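Local coordinates for purine nucleoside phosphorylase (Schistosoma mansoni, PDB 6BB7), which probably catalyses the reversible phosphorolysis of purine nucleosides such as inosine and guanosine to the free base and ribose 1-phosphate, acting as a trimer, at residues L114-A119 with M275-I280; V240-N245 with L263-K268. One frame throughout, in Å; residues are numbered along the deposited sequence.

Contact 1. Residues L114-A119 with M275-I280; sequences LITNLA and MWFKEI. With D4V (3-methylpyridin-2-ol), chain F.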
loop_
_atom_site.group_PDB
_atom_site.type_symbol
_atom_site.label_atom_id
_atom_site.label_comp_id
_atom_site.label_asym_id
_atom_site.label_seq_id
_atom_site.Cartn_x
_atom_site.Cartn_y
_atom_site.Cartn_z
ATOM N N LEU A 114 5.074 -21.708 15.691
ATOM C CA LEU A 114 5.889 -20.824 16.528
ATOM C C LEU A 114 6.813 -20.006 15.624
ATOM O O LEU A 114 7.492 -20.570 14.755
ATOM C CB LEU A 114 6.723 -21.645 17.539
ATOM C CG LEU A 114 5.990 -22.735 18.345
ATOM C CD1 LEU A 114 7.001 -23.515 19.227
ATOM C CD2 LEU A 114 4.899 -22.140 19.213
ATOM N N ILE A 115 6.822 -18.671 15.797
ATOM C CA ILE A 115 7.541 -17.757 14.897
ATOM C C ILE A 115 8.373 -16.763 15.700
ATOM O O ILE A 115 7.889 -16.186 16.681
ATOM C CB ILE A 115 6.579 -16.977 13.980
ATOM C CG1 ILE A 115 5.595 -17.889 13.266
ATOM C CG2 ILE A 115 7.387 -16.180 12.935
ATOM C CD1 ILE A 115 4.476 -17.106 12.516
ATOM N N THR A 116 9.617 -16.530 15.259
ATOM C CA THR A 116 10.463 -15.473 15.822
ATOM C C THR A 116 10.936 -14.534 14.711
ATOM O O THR A 116 11.053 -14.929 13.540
ATOM C CB THR A 116 11.686 -16.013 16.628
ATOM O OG1 THR A 116 12.569 -16.753 15.770
ATOM C CG2 THR A 116 11.220 -16.896 17.795
ATOM N N ASN A 117 11.222 -13.282 15.099
ATOM C CA ASN A 117 11.745 -12.268 14.196
ATOM C C ASN A 117 12.572 -11.257 14.977
ATOM O O ASN A 117 12.537 -11.221 16.204
ATOM C CB ASN A 117 10.612 -11.547 13.423
ATOM C CG ASN A 117 9.656 -10.769 14.344
ATOM O OD1 ASN A 117 10.044 -9.856 15.065
ATOM N ND2 ASN A 117 8.365 -11.086 14.250
ATOM N N LEU A 118 13.336 -10.440 14.242
ATOM C CA LEU A 118 13.960 -9.234 14.776
ATOM C C LEU A 118 13.119 -8.022 14.377
ATOM O O LEU A 118 12.526 -7.984 13.289
ATOM C CB LEU A 118 15.397 -9.085 14.263
ATOM C CG LEU A 118 16.358 -10.092 14.938
ATOM C CD1 LEU A 118 17.228 -10.795 13.928
ATOM C CD2 LEU A 118 17.195 -9.365 15.982
ATOM N N ALA A 119 13.056 -7.024 15.260
ATOM C CA ALA A 119 12.202 -5.862 15.037
ATOM C C ALA A 119 12.754 -4.624 15.736
ATOM O O ALA A 119 13.631 -4.711 16.611
ATOM C CB ALA A 119 10.782 -6.138 15.540
ATOM N N MET A 275 16.865 -22.073 24.248
ATOM C CA MET A 275 16.426 -22.779 25.446
ATOM C C MET A 275 14.937 -22.534 25.723
ATOM O O MET A 275 14.195 -23.472 26.035
ATOM C CB MET A 275 17.302 -22.363 26.623
ATOM C CG MET A 275 17.080 -23.226 27.842
ATOM S SD MET A 275 17.093 -22.253 29.341
ATOM C CE MET A 275 15.677 -21.208 29.065
ATOM N N TRP A 276 14.480 -21.287 25.571
ATOM C CA TRP A 276 13.081 -20.936 25.820
ATOM C C TRP A 276 12.146 -21.698 24.883
ATOM O O TRP A 276 11.171 -22.324 25.328
ATOM C CB TRP A 276 12.933 -19.430 25.596
ATOM C CG TRP A 276 11.650 -18.767 26.078
ATOM C CD1 TRP A 276 10.696 -19.278 26.922
ATOM C CD2 TRP A 276 11.228 -17.439 25.761
ATOM N NE1 TRP A 276 9.700 -18.346 27.131
ATOM C CE2 TRP A 276 10.015 -17.206 26.432
ATOM C CE3 TRP A 276 11.764 -16.420 24.965
ATOM C CZ2 TRP A 276 9.327 -15.995 26.324
ATOM C CZ3 TRP A 276 11.070 -15.229 24.847
ATOM C CH2 TRP A 276 9.875 -15.023 25.527
ATOM N N PHE A 277 12.446 -21.682 23.580
ATOM C CA PHE A 277 11.565 -22.326 22.602
ATOM C C PHE A 277 11.604 -23.849 22.724
ATOM O O PHE A 277 10.576 -24.506 22.506
ATOM C CB PHE A 277 11.833 -21.808 21.172
ATOM C CG PHE A 277 10.994 -20.603 20.813
ATOM C CD1 PHE A 277 10.137 -20.631 19.733
ATOM C CD2 PHE A 277 11.020 -19.470 21.599
ATOM C CE1 PHE A 277 9.342 -19.532 19.431
ATOM C CE2 PHE A 277 10.224 -18.376 21.306
ATOM C CZ PHE A 277 9.381 -18.416 20.229
ATOM N N LYS A 278 12.749 -24.436 23.117
ATOM C CA LYS A 278 12.778 -25.878 23.375
ATOM C C LYS A 278 11.796 -26.248 24.482
ATOM O O LYS A 278 11.062 -27.240 24.367
ATOM C CB LYS A 278 14.205 -26.346 23.708
ATOM C CG LYS A 278 14.371 -27.862 23.944
ATOM C CD LYS A 278 15.833 -28.247 24.195
ATOM C CE LYS A 278 15.964 -29.710 24.535
ATOM N NZ LYS A 278 17.349 -30.065 24.941
ATOM N N GLU A 279 11.742 -25.440 25.550
ATOM C CA GLU A 279 10.828 -25.728 26.658
ATOM C C GLU A 279 9.376 -25.506 26.250
ATOM O O GLU A 279 8.500 -26.300 26.630
ATOM C CB GLU A 279 11.178 -24.879 27.878
ATOM C CG GLU A 279 10.349 -25.182 29.141
ATOM C CD GLU A 279 10.638 -26.542 29.754
ATOM O OE1 GLU A 279 11.549 -27.245 29.273
ATOM O OE2 GLU A 279 9.942 -26.911 30.727
ATOM N N ILE A 280 9.098 -24.437 25.481
ATOM C CA ILE A 280 7.735 -24.190 24.986
ATOM C C ILE A 280 7.235 -25.395 24.197
ATOM O O ILE A 280 6.117 -25.879 24.417
ATOM C CB ILE A 280 7.677 -22.904 24.131
ATOM C CG1 ILE A 280 7.873 -21.651 25.003
ATOM C CG2 ILE A 280 6.336 -22.817 23.384
ATOM C CD1 ILE A 280 8.148 -20.363 24.219
HETATM C C4 D4V F . 14.579 -1.875 13.303
HETATM C C5 D4V F . 13.653 -3.552 11.803
HETATM C C3 D4V F . 15.540 -2.818 13.779
HETATM C C2 D4V F . 15.554 -4.157 13.263
HETATM C C1 D4V F . 14.653 -4.538 12.286
HETATM O O D4V F . 12.728 -3.897 10.858
HETATM C C D4V F . 14.658 -5.947 11.728
HETATM N N D4V F . 13.622 -2.267 12.307
#

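Contact 2. Residues V240-N245 with L263-K268; sequences VSLIAN and LAVAEK. With D4V (3-methylpyridin-2-ol), chain F.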
loop_
_atom_site.group_PDB
_atom_site.type_symbol
_atom_site.label_atom_id
_atom_site.label_comp_id
_atom_site.label_asym_id
_atom_site.label_seq_id
_atom_site.Cartn_x
_atom_site.Cartn_y
_atom_site.Cartn_z
ATOM N N VAL A 240 7.018 -14.066 18.525
ATOM C CA VAL A 240 7.866 -13.331 19.467
ATOM C C VAL A 240 8.873 -12.493 18.673
ATOM O O VAL A 240 9.577 -13.019 17.795
ATOM C CB VAL A 240 8.594 -14.290 20.427
ATOM C CG1 VAL A 240 9.456 -13.508 21.419
ATOM C CG2 VAL A 240 7.581 -15.170 21.170
ATOM N N SER A 241 8.944 -11.188 18.971
ATOM C CA SER A 241 9.970 -10.305 18.401
ATOM C C SER A 241 11.137 -10.113 19.378
ATOM O O SER A 241 10.924 -9.897 20.579
ATOM C CB SER A 241 9.396 -8.929 18.058
ATOM O OG SER A 241 8.441 -8.963 17.013
ATOM N N LEU A 242 12.363 -10.185 18.860
ATOM C CA LEU A 242 13.569 -9.747 19.560
ATOM C C LEU A 242 13.881 -8.310 19.136
ATOM O O LEU A 242 14.044 -8.018 17.946
ATOM C CB LEU A 242 14.752 -10.672 19.249
ATOM C CG LEU A 242 16.150 -10.230 19.707
ATOM C CD1 LEU A 242 16.211 -10.063 21.208
ATOM C CD2 LEU A 242 17.190 -11.255 19.239
ATOM N N ILE A 243 13.977 -7.414 20.112
ATOM C CA ILE A 243 14.115 -5.984 19.850
ATOM C C ILE A 243 15.579 -5.631 19.594
ATOM O O ILE A 243 16.442 -5.849 20.450
ATOM C CB ILE A 243 13.542 -5.173 21.028
ATOM C CG1 ILE A 243 12.052 -5.480 21.235
ATOM C CG2 ILE A 243 13.773 -3.666 20.829
ATOM C CD1 ILE A 243 11.183 -5.249 19.987
ATOM N N ALA A 244 15.850 -5.030 18.420
ATOM C CA ALA A 244 17.229 -4.692 18.075
ATOM C C ALA A 244 17.649 -3.317 18.590
ATOM O O ALA A 244 18.835 -3.089 18.832
ATOM C CB ALA A 244 17.442 -4.768 16.562
ATOM N N ASN A 245 16.694 -2.411 18.786
ATOM C CA ASN A 245 16.994 -1.012 19.087
ATOM C C ASN A 245 15.677 -0.350 19.453
ATOM O O ASN A 245 14.605 -0.913 19.213
ATOM C CB ASN A 245 17.553 -0.325 17.842
ATOM C CG ASN A 245 16.485 -0.123 16.763
ATOM O OD1 ASN A 245 15.817 -1.078 16.346
ATOM N ND2 ASN A 245 16.298 1.115 16.329
ATOM N N LEU A 263 22.329 -8.156 13.767
ATOM C CA LEU A 263 22.856 -9.512 13.932
ATOM C C LEU A 263 23.646 -9.670 15.230
ATOM O O LEU A 263 23.645 -10.756 15.816
ATOM C CB LEU A 263 23.707 -9.922 12.731
ATOM C CG LEU A 263 23.002 -10.195 11.386
ATOM C CD1 LEU A 263 23.990 -10.703 10.360
ATOM C CD2 LEU A 263 21.862 -11.203 11.571
ATOM N N ALA A 264 24.276 -8.606 15.718
ATOM C CA ALA A 264 24.959 -8.695 17.012
ATOM C C ALA A 264 23.974 -8.868 18.167
ATOM O O ALA A 264 24.264 -9.610 19.122
ATOM C CB ALA A 264 25.839 -7.473 17.212
ATOM N N VAL A 265 22.803 -8.215 18.108
ATOM C CA VAL A 265 21.781 -8.449 19.128
ATOM C C VAL A 265 21.270 -9.883 19.037
ATOM O O VAL A 265 21.082 -10.560 20.058
ATOM C CB VAL A 265 20.634 -7.423 19.003
ATOM C CG1 VAL A 265 19.560 -7.715 20.050
ATOM C CG2 VAL A 265 21.154 -6.012 19.187
ATOM N N ALA A 266 21.050 -10.380 17.815
ATOM C CA ALA A 266 20.659 -11.783 17.647
ATOM C C ALA A 266 21.662 -12.736 18.297
ATOM O O ALA A 266 21.267 -13.693 18.973
ATOM C CB ALA A 266 20.484 -12.117 16.160
ATOM N N GLU A 267 22.959 -12.516 18.088
ATOM C CA GLU A 267 23.954 -13.416 18.677
ATOM C C GLU A 267 23.933 -13.352 20.205
ATOM O O GLU A 267 24.151 -14.365 20.885
ATOM C CB GLU A 267 25.354 -13.098 18.138
ATOM C CG GLU A 267 26.444 -14.007 18.686
ATOM C CD GLU A 267 26.024 -15.472 18.692
ATOM O OE1 GLU A 267 25.317 -15.901 17.748
ATOM O OE2 GLU A 267 26.386 -16.190 19.650
ATOM N N LYS A 268 23.677 -12.170 20.761
ATOM C CA LYS A 268 23.651 -11.992 22.214
ATOM C C LYS A 268 22.508 -12.770 22.874
ATOM O O LYS A 268 22.662 -13.246 24.012
ATOM C CB LYS A 268 23.564 -10.483 22.494
ATOM C CG LYS A 268 23.568 -10.070 23.969
ATOM C CD LYS A 268 24.602 -8.965 24.216
ATOM C CE LYS A 268 24.259 -8.120 25.438
ATOM N NZ LYS A 268 23.419 -6.952 25.068
HETATM C C4 D4V F . 14.579 -1.875 13.303
HETATM C C5 D4V F . 13.653 -3.552 11.803
HETATM C C3 D4V F . 15.540 -2.818 13.779
HETATM C C2 D4V F . 15.554 -4.157 13.263
HETATM C C1 D4V F . 14.653 -4.538 12.286
HETATM O O D4V F . 12.728 -3.897 10.858
HETATM C C D4V F . 14.658 -5.947 11.728
HETATM N N D4V F . 13.622 -2.267 12.307
#

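Contact 1. Residues L114-A119 with M275-I280
Phe-277 reaches from segment 275-280 of helix 259-283 to segment 114-119 of strand 112-121 and lays the far end of its ring against Leu-114 and Thr-116. The methyl CG2 of Thr-116 meets the ring at its tip, 3.4 Å from CZ of Phe-277, the two side chains approaching head-on. Beside it, CB of Leu-114 lies 3.9 Å from CE1 of the same ring; both approaches are oblique to the ring plane. The branched end of Leu-114 continues to Ile-280, three residues, just under a turn, after Phe-277, with CD1 of Leu-114 4.3 Å from CG2 of Ile-280. From within the helix, CD1 of Ile-280 sits 3.9 Å above one face of the Phe-277 ring, displaced from the ring centre. The axes of the two segments run nearly antiparallel, at 168° and 11.1 Å apart, a spacing filled by the phenyl ring together with the strand side chains.

The torsion of Thr-116 sorts its two branches: with chi1 at 63°, CG2 stands anti to the carbonyl carbon and faces the phenylalanine, while OG1 is left to hydrogen-bond with the backbone N of Gly-34. Val-240, on the adjacent strand 236-246, also touches Phe-277. No hydrogen bond joins the two segments, so the helix is held to this buried part of the sheet by apolar contact, with the threonine hydroxyl satisfied separately.

Contact 2. Residues V240-N245 with L263-K268
The central sheet of the nucleoside phosphorylase fold is flanked here by its long C-terminal helix, near the end of a strand that reaches the bound 3-methylpyridin-2-ol. Val-265 is the main wedge on the helix side, and its two methyls lie against different backbone oxygens of the strand: CG1 lies 3.7 Å from O of Ile-243, and CG2 lies 3.7 Å from O of Ala-244. With chi1 at 178°, CG1 is anti to the backbone N and CG2 anti to the carbonyl carbon, which spreads the fork over successive peptides. Two residues before Ala-244, Leu-242 also points to the helix. Its CD2 rests on the helix backbone, 3.9 Å from CA of Ala-266, and its CD1 lies 4.3 Å from CG1 of Val-265. The axes of the two segments cross at 132° and approach to 8.3 Å.

The ligand is met by the strand residues that follow. CB of Ala-244 is 3.8 Å from its ring carbon C2, and OD1 of Asn-245 comes to 3.1 Å from C3. The amide ND2 of Asn-245 is hydrogen-bonded to Ser-247 and Asp-250, which hold the side chain beside the ring, and O of Ala-244 accepts a hydrogen bond from Ser-128. Strand 236-246 lies between strand 112-121, parallel to it, and the antiparallel strand 131-139, whose Phe-131 touches Leu-242; Leu-37 of a loop packs against both Leu-242 and Ala-266.

Contacts 1 and 2 have centres about 12 Å apart and share helix 259-283, which meets two neighbouring parallel strands of one sheet, 112-121 and 236-246. Along the chain the order is 114-119, 240-245, 263-268, 275-280, so both segments of contact 2 fall between those of contact 1 in sequence. The strands are joined directly: N of Leu-242 lies 2.9 Å from O of Asn-117, and the side chains of Asn-117 and Ser-241 probably hydrogen-bond as well. Both strands also carry residues to the bound 3-methylpyridin-2-ol, so the helix backs two strands whose later residues line one ligand site, consistent with its being the purine-base region.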